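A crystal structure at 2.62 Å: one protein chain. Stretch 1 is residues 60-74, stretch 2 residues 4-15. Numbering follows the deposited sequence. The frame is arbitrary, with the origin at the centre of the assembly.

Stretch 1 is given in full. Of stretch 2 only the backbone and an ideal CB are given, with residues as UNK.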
# COMPACT_ATOMS: atom_id res chain seq x y z
N GLY A 60 25.66 -30.51 -23.46
CA GLY A 60 25.40 -31.16 -22.18
C GLY A 60 25.33 -30.37 -20.90
O GLY A 60 25.99 -30.73 -19.92
N VAL A 61 24.53 -29.30 -20.85
CA VAL A 61 24.44 -28.51 -19.63
C VAL A 61 23.23 -28.94 -18.80
O VAL A 61 22.17 -29.27 -19.34
CB VAL A 61 24.31 -27.01 -19.93
CG1 VAL A 61 25.65 -26.46 -20.39
CG2 VAL A 61 23.26 -26.79 -21.00
N GLU A 62 23.42 -28.94 -17.48
CA GLU A 62 22.36 -29.31 -16.54
C GLU A 62 21.24 -28.25 -16.54
O GLU A 62 21.34 -27.23 -15.85
CB GLU A 62 22.94 -29.42 -15.13
CG GLU A 62 23.71 -30.69 -14.86
CD GLU A 62 22.80 -31.91 -14.80
OE1 GLU A 62 21.81 -31.89 -14.01
OE2 GLU A 62 23.07 -32.89 -15.54
N ILE A 63 20.17 -28.48 -17.30
CA ILE A 63 19.11 -27.48 -17.32
C ILE A 63 18.12 -27.64 -16.16
O ILE A 63 17.54 -28.71 -15.96
CB ILE A 63 18.33 -27.48 -18.67
CG1 ILE A 63 17.44 -28.73 -18.77
CG2 ILE A 63 19.30 -27.45 -19.85
CD1 ILE A 63 18.22 -30.07 -18.83
N THR A 64 17.96 -26.56 -15.40
CA THR A 64 17.01 -26.53 -14.28
C THR A 64 15.77 -25.83 -14.84
O THR A 64 15.84 -24.68 -15.26
CB THR A 64 17.57 -25.70 -13.11
OG1 THR A 64 18.79 -26.29 -12.65
CG2 THR A 64 16.56 -25.65 -11.97
N HIS A 65 14.64 -26.52 -14.85
CA HIS A 65 13.43 -25.93 -15.39
C HIS A 65 12.50 -25.32 -14.35
O HIS A 65 11.78 -26.05 -13.65
CB HIS A 65 12.66 -26.99 -16.21
CG HIS A 65 11.65 -26.41 -17.15
ND1 HIS A 65 10.66 -27.17 -17.74
CD2 HIS A 65 11.47 -25.14 -17.61
CE1 HIS A 65 9.92 -26.41 -18.53
NE2 HIS A 65 10.39 -25.17 -18.47
N ILE A 66 12.52 -23.99 -14.25
CA ILE A 66 11.63 -23.27 -13.33
C ILE A 66 10.31 -23.20 -14.10
O ILE A 66 10.17 -22.40 -15.01
CB ILE A 66 12.08 -21.81 -13.09
CG1 ILE A 66 13.59 -21.73 -12.82
CG2 ILE A 66 11.31 -21.23 -11.90
CD1 ILE A 66 13.99 -22.24 -11.48
N LYS A 67 9.36 -24.05 -13.75
CA LYS A 67 8.09 -24.03 -14.47
C LYS A 67 7.04 -23.06 -13.93
O LYS A 67 7.10 -22.64 -12.78
CB LYS A 67 7.50 -25.45 -14.50
CG LYS A 67 8.34 -26.44 -15.29
CD LYS A 67 7.71 -27.83 -15.27
CE LYS A 67 8.51 -28.83 -16.10
NZ LYS A 67 7.79 -30.14 -16.26
N ASP A 68 6.09 -22.69 -14.79
CA ASP A 68 4.99 -21.79 -14.45
C ASP A 68 5.34 -20.52 -13.68
O ASP A 68 4.62 -20.13 -12.76
CB ASP A 68 3.93 -22.55 -13.66
CG ASP A 68 3.40 -23.74 -14.42
OD1 ASP A 68 3.06 -23.58 -15.62
OD2 ASP A 68 3.32 -24.84 -13.82
N ARG A 69 6.43 -19.87 -14.06
CA ARG A 69 6.83 -18.65 -13.39
C ARG A 69 7.30 -17.65 -14.44
O ARG A 69 7.47 -18.00 -15.61
CB ARG A 69 7.98 -18.92 -12.42
CG ARG A 69 7.67 -19.94 -11.33
CD ARG A 69 6.76 -19.35 -10.28
NE ARG A 69 6.50 -20.28 -9.17
CZ ARG A 69 5.45 -21.09 -9.09
NH1 ARG A 69 4.53 -21.10 -10.05
NH2 ARG A 69 5.31 -21.88 -8.03
N ILE A 70 7.50 -16.41 -14.02
CA ILE A 70 8.02 -15.40 -14.92
C ILE A 70 9.35 -15.02 -14.27
O ILE A 70 9.38 -14.44 -13.18
CB ILE A 70 7.08 -14.18 -15.02
CG1 ILE A 70 5.73 -14.61 -15.60
CG2 ILE A 70 7.68 -13.14 -15.94
CD1 ILE A 70 4.79 -13.47 -15.85
N ILE A 71 10.45 -15.39 -14.92
CA ILE A 71 11.78 -15.11 -14.39
C ILE A 71 12.27 -13.73 -14.81
O ILE A 71 12.38 -13.44 -15.99
CB ILE A 71 12.81 -16.17 -14.86
CG1 ILE A 71 12.24 -17.58 -14.63
CG2 ILE A 71 14.11 -16.02 -14.09
CD1 ILE A 71 13.10 -18.67 -15.20
N VAL A 72 12.55 -12.89 -13.82
CA VAL A 72 13.02 -11.54 -14.08
C VAL A 72 14.32 -11.29 -13.32
O VAL A 72 14.67 -12.06 -12.43
CB VAL A 72 11.97 -10.49 -13.64
CG1 VAL A 72 10.67 -10.70 -14.40
CG2 VAL A 72 11.73 -10.60 -12.14
N PRO A 73 15.07 -10.24 -13.69
CA PRO A 73 16.32 -9.94 -13.00
C PRO A 73 16.08 -9.61 -11.53
O PRO A 73 14.99 -9.16 -11.17
CB PRO A 73 16.86 -8.74 -13.78
CG PRO A 73 16.39 -9.02 -15.16
CD PRO A 73 14.95 -9.45 -14.93
N GLY A 74 17.08 -9.84 -10.69
CA GLY A 74 16.92 -9.54 -9.28
C GLY A 74 16.63 -8.06 -9.05
O GLY A 74 17.27 -7.21 -9.65
N UNK A 4 31.66 -24.86 -12.27
CA UNK A 4 30.35 -25.41 -12.61
C UNK A 4 29.60 -24.54 -13.62
O UNK A 4 29.84 -23.33 -13.73
CB UNK A 4 29.51 -25.57 -11.34
N UNK A 5 28.68 -25.16 -14.37
CA UNK A 5 27.89 -24.46 -15.37
C UNK A 5 26.49 -25.01 -15.42
O UNK A 5 26.28 -26.17 -15.76
CB UNK A 5 28.55 -24.56 -16.75
N UNK A 6 25.51 -24.17 -15.09
CA UNK A 6 24.13 -24.60 -15.08
C UNK A 6 23.28 -23.75 -16.02
O UNK A 6 23.61 -22.61 -16.32
CB UNK A 6 23.57 -24.54 -13.66
N UNK A 7 22.17 -24.33 -16.49
CA UNK A 7 21.30 -23.61 -17.40
C UNK A 7 19.88 -23.51 -16.88
O UNK A 7 19.24 -24.53 -16.60
CB UNK A 7 21.30 -24.29 -18.77
N UNK A 8 19.37 -22.29 -16.78
CA UNK A 8 18.02 -22.07 -16.29
C UNK A 8 17.04 -21.95 -17.44
O UNK A 8 17.26 -21.20 -18.39
CB UNK A 8 17.96 -20.82 -15.41
N UNK A 9 15.95 -22.70 -17.34
CA UNK A 9 14.93 -22.69 -18.38
C UNK A 9 13.57 -22.27 -17.85
O UNK A 9 13.20 -22.59 -16.72
CB UNK A 9 14.83 -24.07 -19.03
N UNK A 10 12.83 -21.55 -18.69
CA UNK A 10 11.50 -21.09 -18.32
C UNK A 10 11.14 -19.80 -19.03
O UNK A 10 11.83 -19.38 -19.96
CB UNK A 10 11.41 -20.90 -16.81
N UNK A 11 10.03 -19.19 -18.60
CA UNK A 11 9.58 -17.92 -19.18
C UNK A 11 10.38 -16.73 -18.61
O UNK A 11 10.39 -16.49 -17.40
CB UNK A 11 8.09 -17.72 -18.92
N UNK A 12 11.05 -16.00 -19.50
CA UNK A 12 11.88 -14.86 -19.11
C UNK A 12 11.33 -13.51 -19.59
O UNK A 12 10.76 -13.40 -20.68
CB UNK A 12 13.30 -15.05 -19.66
N UNK A 13 11.55 -12.48 -18.78
CA UNK A 13 11.10 -11.12 -19.10
C UNK A 13 12.10 -10.11 -18.53
O UNK A 13 12.27 -10.00 -17.32
CB UNK A 13 9.70 -10.86 -18.55
N UNK A 14 12.77 -9.36 -19.40
CA UNK A 14 13.72 -8.36 -18.93
C UNK A 14 13.76 -7.17 -19.90
O UNK A 14 13.02 -7.15 -20.88
CB UNK A 14 15.11 -8.98 -18.78
N UNK A 15 14.60 -6.19 -19.62
CA UNK A 15 14.66 -5.01 -20.46
C UNK A 15 15.98 -4.79 -21.18
O UNK A 15 17.04 -5.19 -20.70
CB UNK A 15 14.35 -3.78 -19.61

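Stretch 2 runs parallel to stretch 1 in two strand segments, one before and one after a corner. Each stretch turns a corner in between.

Position 4 has nothing of stretch 1 within reach of its ideal CB. Stretch 1 sets no demand. The residue is Thr4.

At position 5 the CB points sideways, 5.0 Å from Val61 CG1. A branched or small apolar group would suit, and a threonine would serve as well. It is Thr5, whose CG2 lies 4.1 Å from Val61 CG1. Thr5 O reaches Glu62 N through water 1, which donates to the former and accepts from the latter.

The CB of position 6 lies on the same sheet face as Thr64, 4.1 Å from Glu62 O. Extended backbone angles favour a beta-branched residue, apolar or hydroxylic. It is Val6, in rotamer p. Its CG2 packs 3.2 Å from Glu62 O and 3.7 Å from Thr64 OG1.

Position 7 has ordinary strand angles. An ideal CB would sit 3.9 Å from both Val61 CG2 and Ile63 CG2, so a small side chain could fit, and glycine is not forced. It is Gly7. Its backbone does the work: Gly7 N donates to Glu62 O (3.1 Å), and Thr64 N donates to Gly7 O (2.7 Å).

At position 8 the CB shares the face of Thr64, 5.2 Å from Ile66 CG1 and 5.3 Å from Ile71 CD1. An apolar residue such as valine, leucine or isoleucine suits. It is Ile8. Its CG2 meets Ile66 CG1 at 3.9 Å and Ile71 CD1 at 3.8 Å, touching residues before and after the corner.

Position 9 puts its CB 3.8 Å from His65 CD2. A long chain, aliphatic or aromatic, could cover the imidazole. It is Arg9, fully extended, with CD 3.8 Å from the His65 ring centroid, over the face. NE and NH2 are bonded elsewhere in the structure. Arg9 N donates to Thr64 O (2.9 Å), and Arg9 O accepts from Ile66 N (2.9 Å).

Position 10 has phi/psi of 151/-170. A CB there would be jammed against the preceding carbonyl and clash with Ile66 O at 2.6 Å. Glycine is required, and it is Gly10.

The CB of position 11 is 3.4 Å from Arg69 O. A small or polar residue suits. It is Thr11. Water 2 accepts from Thr11 N and donates to Ile66 O and Arg69 O, bridging the corner.

At position 12 the CB is on the same face as the Ile71 side chain, 4.1 Å from Ile71 O. A large apolar or aromatic residue could reach that side chain. It is Phe12, with Ile71 CD1 over its ring face, 3.9 Å from the centroid.

The CB of position 13 lies 4.0 Å from Ile70 CG2 and 4.3 Å from Val72 CG1. Apolar groups suit. It is Phe13, and its N donates to Ile71 O (3.1 Å).

Position 14 has its CB 3.8 Å from Pro73 CG; many residues would do. It is Asp14.

Position 15 is out of reach. It is Phe15.

Stretch 2 (4-15) TTVGIRGTFFDF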
# COMPACT_ATOMS: atom_id res chain seq x y z
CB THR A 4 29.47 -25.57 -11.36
OG1 THR A 4 28.15 -25.98 -11.76
CG2 THR A 4 29.37 -24.24 -10.61
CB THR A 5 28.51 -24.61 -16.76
OG1 THR A 5 29.78 -23.96 -16.78
CG2 THR A 5 27.60 -23.99 -17.81
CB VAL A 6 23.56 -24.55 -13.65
CG1 VAL A 6 23.60 -23.12 -13.13
CG2 VAL A 6 22.13 -25.12 -13.64
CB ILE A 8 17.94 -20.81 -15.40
CG1 ILE A 8 18.70 -21.02 -14.10
CG2 ILE A 8 16.49 -20.49 -15.08
CD1 ILE A 8 20.19 -21.11 -14.26
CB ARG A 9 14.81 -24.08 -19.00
CG ARG A 9 13.71 -24.18 -20.01
CD ARG A 9 13.54 -25.60 -20.50
NE ARG A 9 12.54 -25.68 -21.56
CZ ARG A 9 12.38 -26.72 -22.35
NH1 ARG A 9 13.15 -27.79 -22.21
NH2 ARG A 9 11.45 -26.70 -23.30
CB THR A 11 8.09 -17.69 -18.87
OG1 THR A 11 7.33 -18.81 -19.33
CG2 THR A 11 7.60 -16.43 -19.55
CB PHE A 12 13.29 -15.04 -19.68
CG PHE A 12 14.11 -16.06 -18.96
CD1 PHE A 12 14.80 -15.73 -17.81
CD2 PHE A 12 14.20 -17.36 -19.44
CE1 PHE A 12 15.58 -16.67 -17.14
CE2 PHE A 12 14.98 -18.32 -18.78
CZ PHE A 12 15.67 -17.97 -17.62
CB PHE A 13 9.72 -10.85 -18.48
CG PHE A 13 9.07 -9.56 -18.94
CD1 PHE A 13 8.11 -9.56 -19.94
CD2 PHE A 13 9.42 -8.35 -18.36
CE1 PHE A 13 7.50 -8.37 -20.36
CE2 PHE A 13 8.81 -7.15 -18.78
CZ PHE A 13 7.86 -7.18 -19.78
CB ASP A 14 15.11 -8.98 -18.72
CG ASP A 14 15.77 -9.43 -20.01
OD1 ASP A 14 15.08 -9.95 -20.91
OD2 ASP A 14 17.01 -9.26 -20.10
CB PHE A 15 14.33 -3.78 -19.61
CG PHE A 15 12.93 -3.78 -19.08
CD1 PHE A 15 11.89 -3.25 -19.82
CD2 PHE A 15 12.65 -4.35 -17.84
CE1 PHE A 15 10.58 -3.27 -19.34
CE2 PHE A 15 11.33 -4.38 -17.36
CZ PHE A 15 10.31 -3.84 -18.11
O HOH W 1 25.88 -28.85 -16.73
O HOH W 2 8.59 -20.68 -16.58
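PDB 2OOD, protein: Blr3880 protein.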